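Local structure of 3-hydroxy-3-methylglutaryl-CoA lyase (Acinetobacter baumannii, 6NDS) at residues L109-S114 and F168-H173; R198-V203 and L228-V233; D262-C267 and I272-D277. The protein belongs to the HMGL-like family of TIM-barrel proteins and holds a zinc ion and coenzyme A in this structure. All blocks are in the same frame, centred on the assembly; numbering follows the deposited sequence. Where two conformers were deposited one is given.

In the fold
The three contacts follow one another along the chain and lie in a single TIM barrel, whose eight parallel strands are ringed by helices. Contact 1 joins strand 106-112 to helix 164-176, contact 2 pairs helices 193-203 and 223-232, and contact 3 folds the segment 272-277 back on helix 260-270. Contact 2 is the middle one: its centre is about 18 Å from that of contact 1 and about 19 Å from that of contact 3, whereas contacts 1 and 3, about 29 Å apart, sit on opposite sides of the chain's centre. Phe168 packs on His202 and Val203, and Tyr231 on Ile272, so contact 2 touches both of the others, while contacts 1 and 3 do not meet.

Contact 1. Residues L109-S114 and F168-H173; sequences LVLSAS and FSLVEH
Ala113, which meets Leu170 across this contact, has its carbonyl O hydrogen-bonded to Lys126 NZ of helix 126-140, while its backbone also pairs with Ala151 of the neighbouring strand 145-151. The chain is thus fixed where it leaves strand 106-112, and CA and CB of Ala113 offer a small apolar surface to Leu170. The leucine reaches it with one methyl branch. Its CD1 lies 3.6 Å from Ala113 CA and 3.8 Å from Ala113 CB, so it touches backbone and side chain together. Leu170 CB points to the strand, and with CG anti to the carbonyl carbon (chi1 -63°) the branches are carried on to Ala113 and Leu111. The second branch makes a looser contact, with Leu170 CD2 4.4 Å from Leu111 CD1. Leu111 has a first torsion of 91°, well off a staggered position and so probably somewhat strained, and its side chain also packs on Phe130 of helix 126-140 and Tyr174 of helix 164-176. Val150 adds to the apolar surroundings of Leu170 and Ala113. Ser112 turns its CB away from the helix, and its OG is hydrogen-bonded to His117 ND1; that side chain is about 7 Å from the bound coenzyme A. One leucine of an outer helix, packed over the C-terminal end of an inner strand and the residue that follows it, is the strand-to-helix layering of a TIM barrel.

Contact 2. Residues R198-V203 and L228-V233; sequences RIVSHV and LAAYEV. With ACT (acetate ion), chain E; ACT (acetate ion), chain D.
Two consecutive outer helices of the TIM barrel, 193-203 and 223-232, come together here through Val200 and Ser201 on the first, Ala230 on the second and Val233 just past its end. The backbones are close, with the CA atoms of Ser201 and Val233 6.2 Å apart, and the small side chains suit that spacing. Val200 CG1 lies 3.7 Å from Val233 CG2, the two valines meeting at a slant. The other branch, Val200 CG2, approaches Ala230 CB more loosely, at 4.2 Å. Val233 puts CG2 between its backbone N and carbonyl carbon (chi1 -65° for CG1), a placement that turns this methyl to Val200. Val233 CB in turn lies 3.6 Å from Ser201 OG, a van der Waals approach, since the hydroxyl has its hydrogen-bond partner in Lys197 O of its own helix. In the chain, strand 212-216 runs between the two helices, and Val200 packs on its Leu212 and Leu214, so the seam is layered on the barrel wall as in other helix-strand-helix units of this fold. Away from the seam, both helices meet acetate ions, probably from the crystallisation liquor. Arg198 NH1 donates to OXT of the chain E acetate at 3.1 Å (N-H...O 148°), and NH2 adds a long, weak bond to its O; the carboxylate carbon lies in plane at the guanidinium edge, while NH2 also salt-bridges Glu164. The chain D acetate O sits 3.0 Å from Tyr231 OH; Asp14 O is within hydrogen-bonding reach of the same hydroxyl, whose one proton cannot fully serve both.

Contact 3. Residues D262-C267 and I272-D277; sequences DLVNMC and IPTTID
Cys267 and Ile272 join the end region of TIM-barrel helix 260-270 to the irregular segment that leads on to helix 278-285, and here the packing is tight. Ile272 N donates to Cys267 O, five residues back, at 2.9 Å; the bond is bent, 133° at the hydrogen, with the donor tilted 23° from the carbonyl plane. Beside it, the side chain of Cys267 fits against the returning chain: its CB lies 3.4 Å from Ile272 O and 3.6 Å from Thr274 CG2. The threonine methyl, anti to its own carbonyl carbon, also faces Cys267 SG at 3.9 Å. One turn earlier, Val264 uses both methyls. CG2 is 3.9 Å from Ile276 CB, the two side chains crossing at about a right angle, and CG1 lies 4.0 Å from Thr274 OG1. Val18 of strand 17-20 backs both Val264 and Ile276, so this side of the contact rests on the barrel wall. Ile276 bridges to the looser side: its CB meets Val264, but its end leads away from the helix, and the side chain also packs on Leu281 and Phe51. Thr275 and Asp277 form the solvent side, their CB atoms pointing away from the helix. Both are tied down elsewhere, Thr275 OG1 to Gly50 O and Asp277 OD1, as an N-cap, to Ala280 N. Between the halves, Thr274 OG1 accepts from Ile276 N in a nearly straight ST-turn bond of 3.1 Å.

Contact 1. Residues L109-S114 and F168-H173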
loop_
_atom_site.group_PDB
_atom_site.type_symbol
_atom_site.label_atom_id
_atom_site.label_comp_id
_atom_site.label_asym_id
_atom_site.label_seq_id
_atom_site.Cartn_x
_atom_site.Cartn_y
_atom_site.Cartn_z
ATOM N N LEU A 109 9.792 7.594 25.290
ATOM C CA LEU A 109 8.667 8.192 25.999
ATOM C C LEU A 109 7.537 8.450 25.013
ATOM O O LEU A 109 7.775 8.893 23.892
ATOM C CB LEU A 109 9.079 9.513 26.653
ATOM C CG LEU A 109 10.459 9.662 27.304
ATOM C CD1 LEU A 109 10.548 10.977 28.067
ATOM C CD2 LEU A 109 10.760 8.514 28.226
ATOM N N VAL A 110 6.297 8.180 25.431
ATOM C CA VAL A 110 5.160 8.300 24.521
ATOM C C VAL A 110 4.015 9.058 25.181
ATOM O O VAL A 110 3.602 8.727 26.296
ATOM C CB VAL A 110 4.665 6.920 24.045
ATOM C CG1 VAL A 110 3.440 7.079 23.127
ATOM C CG2 VAL A 110 5.773 6.170 23.318
ATOM N N LEU A 111 3.483 10.052 24.472
ATOM C CA LEU A 111 2.170 10.610 24.776
ATOM C C LEU A 111 1.470 10.901 23.450
ATOM O O LEU A 111 2.089 10.869 22.382
ATOM C CB LEU A 111 2.264 11.860 25.667
ATOM C CG LEU A 111 2.352 13.235 25.005
ATOM C CD1 LEU A 111 2.196 14.329 26.070
ATOM C CD2 LEU A 111 3.649 13.413 24.223
ATOM N N SER A 112 0.159 11.145 23.509
ATOM C CA SER A 112 -0.629 11.444 22.315
ATOM C C SER A 112 -0.922 12.935 22.209
ATOM O O SER A 112 -1.152 13.603 23.217
ATOM C CB SER A 112 -1.948 10.664 22.324
ATOM O OG SER A 112 -1.702 9.270 22.425
ATOM N N ALA A 113 -0.925 13.460 20.974
ATOM C CA ALA A 113 -1.341 14.845 20.770
ATOM C C ALA A 113 -2.822 15.038 21.063
ATOM O O ALA A 113 -3.255 16.163 21.332
ATOM C CB ALA A 113 -1.043 15.286 19.331
ATOM N N SER A 114 -3.602 13.967 20.981
ATOM C CA SER A 114 -5.018 13.995 21.307
ATOM C C SER A 114 -5.190 13.777 22.804
ATOM O O SER A 114 -4.750 12.748 23.330
ATOM C CB SER A 114 -5.752 12.903 20.535
ATOM O OG SER A 114 -6.991 12.597 21.155
ATOM N N PHE A 168 3.494 20.634 17.170
ATOM C CA PHE A 168 4.766 21.348 17.267
ATOM C C PHE A 168 5.054 21.794 18.698
ATOM O O PHE A 168 6.210 21.782 19.137
ATOM C CB PHE A 168 4.761 22.543 16.314
ATOM C CG PHE A 168 4.454 22.176 14.881
ATOM C CD1 PHE A 168 3.764 23.052 14.056
ATOM C CD2 PHE A 168 4.855 20.951 14.362
ATOM C CE1 PHE A 168 3.476 22.713 12.742
ATOM C CE2 PHE A 168 4.572 20.609 13.049
ATOM C CZ PHE A 168 3.882 21.490 12.241
ATOM N N SER A 169 4.017 22.196 19.440
ATOM C CA SER A 169 4.202 22.583 20.835
ATOM C C SER A 169 4.703 21.412 21.673
ATOM O O SER A 169 5.548 21.590 22.559
ATOM C CB SER A 169 2.889 23.126 21.397
ATOM O OG SER A 169 3.008 23.420 22.775
ATOM N N LEU A 170 4.190 20.209 21.408
ATOM C CA LEU A 170 4.643 19.031 22.140
ATOM C C LEU A 170 6.079 18.675 21.775
ATOM O O LEU A 170 6.878 18.328 22.648
ATOM C CB LEU A 170 3.702 17.858 21.866
ATOM C CG LEU A 170 2.265 18.084 22.340
ATOM C CD1 LEU A 170 1.334 17.030 21.745
ATOM C CD2 LEU A 170 2.180 18.087 23.855
ATOM N N VAL A 171 6.425 18.753 20.488
ATOM C CA VAL A 171 7.816 18.553 20.087
ATOM C C VAL A 171 8.726 19.543 20.809
ATOM O O VAL A 171 9.780 19.174 21.344
ATOM C CB VAL A 171 7.961 18.673 18.560
ATOM C CG1 VAL A 171 9.444 18.696 18.189
ATOM C CG2 VAL A 171 7.243 17.520 17.859
ATOM N N GLU A 172 8.329 20.821 20.842
ATOM C CA GLU A 172 9.147 21.826 21.516
ATOM C C GLU A 172 9.298 21.519 23.004
ATOM O O GLU A 172 10.355 21.777 23.595
ATOM C CB GLU A 172 8.545 23.218 21.310
ATOM C CG GLU A 172 8.675 23.740 19.889
ATOM C CD GLU A 172 8.030 25.098 19.705
ATOM O OE1 GLU A 172 8.594 25.923 18.958
ATOM O OE2 GLU A 172 6.961 25.344 20.308
ATOM N N HIS A 173 8.256 20.969 23.628
ATOM C CA HIS A 173 8.352 20.620 25.043
ATOM C C HIS A 173 9.365 19.499 25.259
ATOM O O HIS A 173 10.142 19.530 26.221
ATOM C CB HIS A 173 6.976 20.225 25.576
ATOM C CG HIS A 173 6.856 20.276 27.069
ATOM N ND1 HIS A 173 7.950 20.306 27.910
ATOM C CD2 HIS A 173 5.764 20.301 27.871
ATOM C CE1 HIS A 173 7.536 20.349 29.165
ATOM N NE2 HIS A 173 6.215 20.346 29.170
#

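Contact 2. Residues R198-V203 and L228-V233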
loop_
_atom_site.group_PDB
_atom_site.type_symbol
_atom_site.label_atom_id
_atom_site.label_comp_id
_atom_site.label_asym_id
_atom_site.label_seq_id
_atom_site.Cartn_x
_atom_site.Cartn_y
_atom_site.Cartn_z
ATOM N N ARG A 198 4.038 18.611 4.702
ATOM C CA ARG A 198 3.930 19.863 5.442
ATOM C C ARG A 198 4.451 19.710 6.868
ATOM O O ARG A 198 5.241 20.537 7.343
ATOM C CB ARG A 198 2.479 20.341 5.440
ATOM C CG ARG A 198 2.219 21.542 6.327
ATOM C CD ARG A 198 0.794 22.062 6.154
ATOM N NE ARG A 198 -0.220 21.106 6.605
ATOM C CZ ARG A 198 -0.985 20.376 5.792
ATOM N NH1 ARG A 198 -0.857 20.478 4.472
ATOM N NH2 ARG A 198 -1.888 19.550 6.297
ATOM N N ILE A 199 4.024 18.654 7.563
ATOM C CA ILE A 199 4.415 18.480 8.957
ATOM C C ILE A 199 5.900 18.147 9.058
ATOM O O ILE A 199 6.616 18.708 9.899
ATOM C CB ILE A 199 3.543 17.408 9.640
ATOM C CG1 ILE A 199 2.112 17.935 9.848
ATOM C CG2 ILE A 199 4.164 16.999 10.977
ATOM C CD1 ILE A 199 1.122 16.897 10.424
ATOM N N VAL A 200 6.388 17.240 8.207
ATOM C CA VAL A 200 7.790 16.844 8.289
ATOM C C VAL A 200 8.706 18.010 7.925
ATOM O O VAL A 200 9.744 18.219 8.568
ATOM C CB VAL A 200 8.061 15.615 7.406
ATOM C CG1 VAL A 200 9.560 15.378 7.282
ATOM C CG2 VAL A 200 7.369 14.375 7.988
ATOM N N SER A 201 8.361 18.769 6.878
ATOM C CA SER A 201 9.164 19.942 6.540
ATOM C C SER A 201 9.278 20.878 7.727
ATOM O O SER A 201 10.361 21.402 8.012
ATOM C CB SER A 201 8.570 20.684 5.340
ATOM O OG SER A 201 8.596 19.865 4.184
ATOM N N HIS A 202 8.177 21.093 8.445
ATOM C CA HIS A 202 8.228 22.040 9.552
ATOM C C HIS A 202 9.047 21.484 10.710
ATOM O O HIS A 202 9.860 22.204 11.301
ATOM C CB HIS A 202 6.817 22.402 10.011
ATOM C CG HIS A 202 6.792 23.397 11.131
ATOM N ND1 HIS A 202 6.925 24.754 10.926
ATOM C CD2 HIS A 202 6.680 23.229 12.469
ATOM C CE1 HIS A 202 6.874 25.380 12.088
ATOM N NE2 HIS A 202 6.724 24.479 13.040
ATOM N N VAL A 203 8.862 20.204 11.041
ATOM C CA VAL A 203 9.610 19.650 12.162
ATOM C C VAL A 203 11.099 19.605 11.839
ATOM O O VAL A 203 11.935 19.824 12.723
ATOM C CB VAL A 203 9.049 18.270 12.563
ATOM C CG1 VAL A 203 9.904 17.644 13.634
ATOM C CG2 VAL A 203 7.632 18.424 13.082
ATOM N N LEU A 228 7.532 7.531 1.404
ATOM C CA LEU A 228 8.245 8.146 0.287
ATOM C C LEU A 228 8.050 9.659 0.280
ATOM O O LEU A 228 8.988 10.411 -0.021
ATOM C CB LEU A 228 7.786 7.511 -1.035
ATOM C CG LEU A 228 8.705 7.725 -2.243
ATOM C CD1 LEU A 228 10.115 7.249 -1.936
ATOM C CD2 LEU A 228 8.146 6.998 -3.469
ATOM N N ALA A 229 6.848 10.132 0.626
ATOM C CA ALA A 229 6.621 11.575 0.704
ATOM C C ALA A 229 7.500 12.217 1.772
ATOM O O ALA A 229 8.067 13.296 1.551
ATOM C CB ALA A 229 5.149 11.883 0.983
ATOM N N ALA A 230 7.613 11.580 2.942
ATOM C CA ALA A 230 8.494 12.096 3.992
ATOM C C ALA A 230 9.955 12.072 3.549
ATOM O O ALA A 230 10.708 13.022 3.800
ATOM C CB ALA A 230 8.320 11.282 5.282
ATOM N N TYR A 231 10.376 10.986 2.894
ATOM C CA TYR A 231 11.746 10.903 2.385
ATOM C C TYR A 231 12.044 12.029 1.401
ATOM O O TYR A 231 13.144 12.606 1.413
ATOM C CB TYR A 231 11.963 9.541 1.717
ATOM C CG TYR A 231 13.393 9.302 1.257
ATOM C CD1 TYR A 231 14.320 8.697 2.089
ATOM C CD2 TYR A 231 13.803 9.688 -0.010
ATOM C CE1 TYR A 231 15.624 8.473 1.665
ATOM C CE2 TYR A 231 15.099 9.479 -0.437
ATOM C CZ TYR A 231 16.003 8.873 0.401
ATOM O OH TYR A 231 17.297 8.673 -0.042
ATOM N N GLU A 232 11.075 12.359 0.541
ATOM C CA GLU A 232 11.275 13.393 -0.469
ATOM C C GLU A 232 11.533 14.773 0.137
ATOM O O GLU A 232 12.160 15.610 -0.521
ATOM C CB GLU A 232 10.069 13.424 -1.426
ATOM C CG GLU A 232 9.998 12.179 -2.340
ATOM C CD GLU A 232 8.716 12.071 -3.164
ATOM O OE1 GLU A 232 7.757 12.833 -2.914
ATOM O OE2 GLU A 232 8.671 11.203 -4.071
ATOM N N VAL A 233 11.096 15.032 1.372
ATOM C CA VAL A 233 11.367 16.308 2.029
ATOM C C VAL A 233 12.444 16.185 3.108
ATOM O O VAL A 233 12.631 17.118 3.893
ATOM C CB VAL A 233 10.084 16.950 2.592
ATOM C CG1 VAL A 233 9.126 17.313 1.455
ATOM C CG2 VAL A 233 9.396 16.042 3.608
HETATM C C ACT E . -3.770 18.347 3.232
HETATM O O ACT E . -3.889 17.705 4.315
HETATM O OXT ACT E . -3.423 19.550 3.055
HETATM C CH3 ACT E . -4.093 17.563 1.926
HETATM C C ACT D . 18.219 7.838 -3.880
HETATM O O ACT D . 18.047 8.648 -2.926
HETATM O OXT ACT D . 17.423 7.533 -4.818
HETATM C CH3 ACT D . 19.597 7.107 -3.921
#

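Contact 3. Residues D262-C267 and I272-D277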
loop_
_atom_site.group_PDB
_atom_site.type_symbol
_atom_site.label_atom_id
_atom_site.label_comp_id
_atom_site.label_asym_id
_atom_site.label_seq_id
_atom_site.Cartn_x
_atom_site.Cartn_y
_atom_site.Cartn_z
ATOM N N ASP A 262 8.239 -5.065 3.053
ATOM C CA ASP A 262 7.688 -4.275 1.956
ATOM C C ASP A 262 8.391 -2.919 1.852
ATOM O O ASP A 262 8.655 -2.440 0.744
ATOM C CB ASP A 262 6.170 -4.092 2.126
ATOM C CG ASP A 262 5.386 -5.413 2.044
ATOM O OD1 ASP A 262 6.000 -6.478 1.822
ATOM O OD2 ASP A 262 4.139 -5.387 2.208
ATOM N N LEU A 263 8.710 -2.292 2.992
ATOM C CA LEU A 263 9.479 -1.042 2.975
ATOM C C LEU A 263 10.873 -1.249 2.392
ATOM O O LEU A 263 11.325 -0.480 1.529
ATOM C CB LEU A 263 9.573 -0.475 4.394
ATOM C CG LEU A 263 10.590 0.654 4.602
ATOM C CD1 LEU A 263 10.205 1.871 3.776
ATOM C CD2 LEU A 263 10.672 1.010 6.100
ATOM N N VAL A 264 11.574 -2.288 2.848
ATOM C CA VAL A 264 12.926 -2.534 2.356
ATOM C C VAL A 264 12.898 -2.888 0.874
ATOM O O VAL A 264 13.767 -2.459 0.117
ATOM C CB VAL A 264 13.630 -3.617 3.193
ATOM C CG1 VAL A 264 15.037 -3.946 2.613
ATOM C CG2 VAL A 264 13.758 -3.160 4.650
ATOM N N ASN A 265 11.886 -3.637 0.424
ATOM C CA ASN A 265 11.791 -3.922 -1.010
ATOM C C ASN A 265 11.588 -2.645 -1.813
ATOM O O ASN A 265 12.194 -2.466 -2.874
ATOM C CB ASN A 265 10.647 -4.906 -1.291
ATOM C CG ASN A 265 10.509 -5.215 -2.772
ATOM O OD1 ASN A 265 11.337 -5.931 -3.353
ATOM N ND2 ASN A 265 9.472 -4.652 -3.406
ATOM N N MET A 266 10.734 -1.742 -1.323
ATOM C CA MET A 266 10.539 -0.469 -2.011
ATOM C C MET A 266 11.863 0.276 -2.175
ATOM O O MET A 266 12.193 0.759 -3.270
ATOM C CB MET A 266 9.544 0.394 -1.232
ATOM C CG MET A 266 9.346 1.756 -1.905
ATOM S SD MET A 266 8.066 2.795 -1.169
ATOM C CE MET A 266 8.891 3.408 0.301
ATOM N N CYS A 267 12.633 0.380 -1.086
ATOM C CA CYS A 267 13.944 1.029 -1.137
ATOM C C CYS A 267 14.872 0.323 -2.107
ATOM O O CYS A 267 15.565 0.970 -2.899
ATOM C CB CYS A 267 14.573 1.049 0.253
ATOM S SG CYS A 267 13.728 2.116 1.431
ATOM N N ILE A 272 17.144 3.404 -3.049
ATOM C CA ILE A 272 17.415 4.046 -1.761
ATOM C C ILE A 272 18.209 3.073 -0.899
ATOM O O ILE A 272 17.747 1.948 -0.654
ATOM C CB ILE A 272 16.111 4.466 -1.063
ATOM C CG1 ILE A 272 15.404 5.577 -1.845
ATOM C CG2 ILE A 272 16.397 4.916 0.362
ATOM C CD1 ILE A 272 14.052 5.944 -1.267
ATOM N N PRO A 273 19.396 3.439 -0.413
ATOM C CA PRO A 273 20.168 2.490 0.402
ATOM C C PRO A 273 19.474 2.182 1.725
ATOM O O PRO A 273 18.813 3.040 2.316
ATOM C CB PRO A 273 21.494 3.224 0.632
ATOM C CG PRO A 273 21.586 4.213 -0.481
ATOM C CD PRO A 273 20.167 4.661 -0.704
ATOM N N THR A 274 19.598 0.928 2.161
ATOM C CA THR A 274 19.329 0.503 3.538
ATOM C C THR A 274 20.467 -0.411 3.965
ATOM O O THR A 274 21.303 -0.809 3.148
ATOM C CB THR A 274 17.992 -0.261 3.709
ATOM O OG1 THR A 274 18.173 -1.635 3.308
ATOM C CG2 THR A 274 16.831 0.395 2.931
ATOM N N THR A 275 20.518 -0.766 5.255
ATOM C CA THR A 275 21.485 -1.771 5.692
ATOM C C THR A 275 20.814 -3.101 6.021
ATOM O O THR A 275 21.391 -3.914 6.745
ATOM C CB THR A 275 22.301 -1.299 6.899
ATOM O OG1 THR A 275 21.429 -1.081 8.016
ATOM C CG2 THR A 275 23.052 -0.007 6.590
ATOM N N ILE A 276 19.627 -3.354 5.472
ATOM C CA ILE A 276 18.826 -4.526 5.819
ATOM C C ILE A 276 19.023 -5.602 4.757
ATOM O O ILE A 276 19.023 -5.306 3.558
ATOM C CB ILE A 276 17.336 -4.166 5.965
ATOM C CG1 ILE A 276 17.131 -2.915 6.834
ATOM C CG2 ILE A 276 16.546 -5.360 6.529
ATOM C CD1 ILE A 276 17.790 -2.989 8.213
ATOM N N ASP A 277 19.180 -6.854 5.194
ATOM C CA ASP A 277 19.287 -8.005 4.281
ATOM C C ASP A 277 17.872 -8.462 3.897
ATOM O O ASP A 277 17.215 -9.198 4.637
ATOM C CB ASP A 277 20.103 -9.108 4.953
ATOM C CG ASP A 277 20.258 -10.374 4.103
ATOM O OD1 ASP A 277 19.564 -10.554 3.081
ATOM O OD2 ASP A 277 21.080 -11.222 4.505
#